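Local coordinates for protein fluoroacetyl-CoA thioesterase (Streptomyces cattleya, PDB 3KUV) that hydrolyses fluoroacetyl-CoA to fluoroacetate and CoA, conferring fluoroacetate resistance on its producer, and works as a hot-dog-fold homodimer, at residues E50-R55 against V86-E91. The protein carries 1 engineered substitution. Numbering follows the deposited sequence.
Sequences EWACVR and VTVTAE
Ala52 CB meets Val88 CG1 at 3.7 Å, the shorter of two apolar contacts between helix 42-57 and strand 85-96. The methyl of Ala52 points toward the strand and sits beside one branch of the valine: Val88 CB follows at 4.1 Å, whereas Val88 CG2 is 4.9 Å from Ala52 CB. With chi1 at 174°, CG1 stands opposite the backbone N of Val88, and this rotation turns it, rather than CG2, to the alanine.

The second apolar pair is Cys53 SG with Ala90 CB, 3.9 Å apart. Here the sulfur extends from the helix to the methyl of the strand residue, chi1 of -60° setting SG opposite the carbonyl carbon of Cys53. The nearest CA atoms across the two segments are those of Cys53 and Ala90, 6.3 Å apart. The Cys53 side chain also touches Trp102 and Val104 of strand 99-107 and substrate-binding Arg120, which ties this apolar pair to the active-site side.

No hydrogen bond joins the segments, and the summed buried surface is only 127 Å². Backbone polar groups are used inside the helix (Val54 N to Glu50 O, 2.8 Å) and between strands, where Val88 and Ala90 hydrogen-bond to His13 and Phe11 of strand 10-16.

On another side of the helix, the active-site residue Glu50 makes a salt bridge with Arg120, and Trp51 NE1 hydrogen-bonds to OE1 of Glu32 of the second subunit. The helix thus lies against the inner face of the antiparallel sheet, as in a hot-dog fold. The small side chains of Ala52, Cys53 and Ala90 are consistent with the close approach of the two segments, and the contact is made by apolar packing of buried residues, while polar bonds lie elsewhere.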
loop_
_atom_site.group_PDB
_atom_site.type_symbol
_atom_site.label_atom_id
_atom_site.label_comp_id
_atom_site.label_asym_id
_atom_site.label_seq_id
_atom_site.Cartn_x
_atom_site.Cartn_y
_atom_site.Cartn_z
ATOM N N GLU B 50 -8.302 -0.869 1.022
ATOM C CA GLU B 50 -9.083 0.063 0.217
ATOM C C GLU B 50 -10.286 -0.657 -0.373
ATOM O O GLU B 50 -11.392 -0.126 -0.365
ATOM C CB GLU B 50 -8.274 0.692 -0.947
ATOM C CG GLU B 50 -7.153 1.594 -0.431
ATOM C CD GLU B 50 -6.702 2.517 -1.577
ATOM O OE1 GLU B 50 -7.456 3.410 -2.058
ATOM O OE2 GLU B 50 -5.523 2.381 -2.070
ATOM N N TRP B 51 -10.048 -1.809 -0.990
ATOM C CA TRP B 51 -11.123 -2.558 -1.638
ATOM C C TRP B 51 -12.254 -2.860 -0.651
ATOM O O TRP B 51 -13.443 -2.709 -1.026
ATOM C CB TRP B 51 -10.479 -3.837 -2.210
ATOM C CG TRP B 51 -11.366 -4.688 -3.159
ATOM C CD1 TRP B 51 -12.706 -4.474 -3.513
ATOM C CD2 TRP B 51 -10.982 -5.955 -3.696
ATOM N NE1 TRP B 51 -13.134 -5.553 -4.341
ATOM C CE2 TRP B 51 -12.114 -6.480 -4.418
ATOM C CE3 TRP B 51 -9.798 -6.734 -3.599
ATOM C CZ2 TRP B 51 -12.060 -7.734 -5.049
ATOM C CZ3 TRP B 51 -9.749 -8.005 -4.228
ATOM C CH2 TRP B 51 -10.912 -8.466 -4.965
ATOM N N ALA B 52 -11.936 -3.348 0.527
ATOM C CA ALA B 52 -12.952 -3.569 1.548
ATOM C C ALA B 52 -13.775 -2.308 1.766
ATOM O O ALA B 52 -15.002 -2.423 1.826
ATOM C CB ALA B 52 -12.314 -4.018 2.856
ATOM N N CYS B 53 -13.122 -1.154 2.003
ATOM C CA CYS B 53 -13.871 0.082 2.276
ATOM C C CYS B 53 -14.692 0.526 1.056
ATOM O O CYS B 53 -15.842 0.992 1.246
ATOM C CB CYS B 53 -12.937 1.182 2.786
ATOM S SG CYS B 53 -12.086 0.779 4.282
ATOM N N VAL B 54 -14.155 0.351 -0.175
ATOM C CA VAL B 54 -14.958 0.633 -1.363
ATOM C C VAL B 54 -16.252 -0.179 -1.436
ATOM O O VAL B 54 -17.343 0.327 -1.759
ATOM C CB VAL B 54 -14.058 0.448 -2.668
ATOM C CG1 VAL B 54 -14.863 0.361 -3.937
ATOM C CG2 VAL B 54 -12.920 1.548 -2.732
ATOM N N ARG B 55 -16.153 -1.479 -1.131
ATOM C CA ARG B 55 -17.400 -2.334 -1.141
ATOM C C ARG B 55 -18.392 -1.850 -0.071
ATOM O O ARG B 55 -19.611 -1.790 -0.385
ATOM C CB ARG B 55 -16.997 -3.826 -0.902
ATOM C CG ARG B 55 -16.273 -4.424 -2.127
ATOM C CD ARG B 55 -16.002 -5.923 -1.827
ATOM N NE ARG B 55 -17.251 -6.674 -1.594
ATOM C CZ ARG B 55 -17.328 -7.886 -0.996
ATOM N NH1 ARG B 55 -16.255 -8.532 -0.435
ATOM N NH2 ARG B 55 -18.488 -8.548 -0.943
ATOM N N VAL B 86 -7.042 -13.898 3.806
ATOM C CA VAL B 86 -6.914 -12.642 4.563
ATOM C C VAL B 86 -8.359 -12.101 4.720
ATOM O O VAL B 86 -9.116 -11.927 3.701
ATOM C CB VAL B 86 -6.015 -11.633 3.853
ATOM C CG1 VAL B 86 -6.130 -10.239 4.604
ATOM C CG2 VAL B 86 -4.595 -12.135 3.911
ATOM N N THR B 87 -8.791 -11.863 5.945
ATOM C CA THR B 87 -10.087 -11.207 6.205
ATOM C C THR B 87 -9.749 -9.792 6.673
ATOM O O THR B 87 -9.073 -9.634 7.691
ATOM C CB THR B 87 -10.903 -11.933 7.283
ATOM O OG1 THR B 87 -11.253 -13.259 6.824
ATOM C CG2 THR B 87 -12.175 -11.161 7.658
ATOM N N VAL B 88 -10.269 -8.794 5.947
ATOM C CA VAL B 88 -10.190 -7.405 6.364
ATOM C C VAL B 88 -11.505 -7.086 7.060
ATOM O O VAL B 88 -12.600 -7.362 6.479
ATOM C CB VAL B 88 -9.994 -6.457 5.178
ATOM C CG1 VAL B 88 -10.051 -4.988 5.612
ATOM C CG2 VAL B 88 -8.605 -6.718 4.469
ATOM N N THR B 89 -11.451 -6.475 8.246
ATOM C CA THR B 89 -12.665 -5.915 8.897
ATOM C C THR B 89 -12.548 -4.398 8.804
ATOM O O THR B 89 -11.487 -3.844 9.221
ATOM C CB THR B 89 -12.688 -6.349 10.369
ATOM O OG1 THR B 89 -12.785 -7.791 10.393
ATOM C CG2 THR B 89 -13.943 -5.820 11.068
ATOM N N ALA B 90 -13.533 -3.735 8.222
ATOM C CA ALA B 90 -13.530 -2.241 8.084
ATOM C C ALA B 90 -14.691 -1.715 8.913
ATOM O O ALA B 90 -15.821 -2.157 8.749
ATOM C CB ALA B 90 -13.756 -1.834 6.667
ATOM N N GLU B 91 -14.443 -0.724 9.714
ATOM C CA GLU B 91 -15.468 -0.218 10.646
ATOM C C GLU B 91 -15.517 1.260 10.406
ATOM O O GLU B 91 -14.530 1.992 10.558
ATOM C CB GLU B 91 -15.066 -0.528 12.045
ATOM C CG GLU B 91 -16.224 -0.176 12.982
ATOM C CD GLU B 91 -16.019 -0.629 14.431
ATOM O OE1 GLU B 91 -15.101 -1.467 14.753
ATOM O OE2 GLU B 91 -16.842 -0.150 15.260
#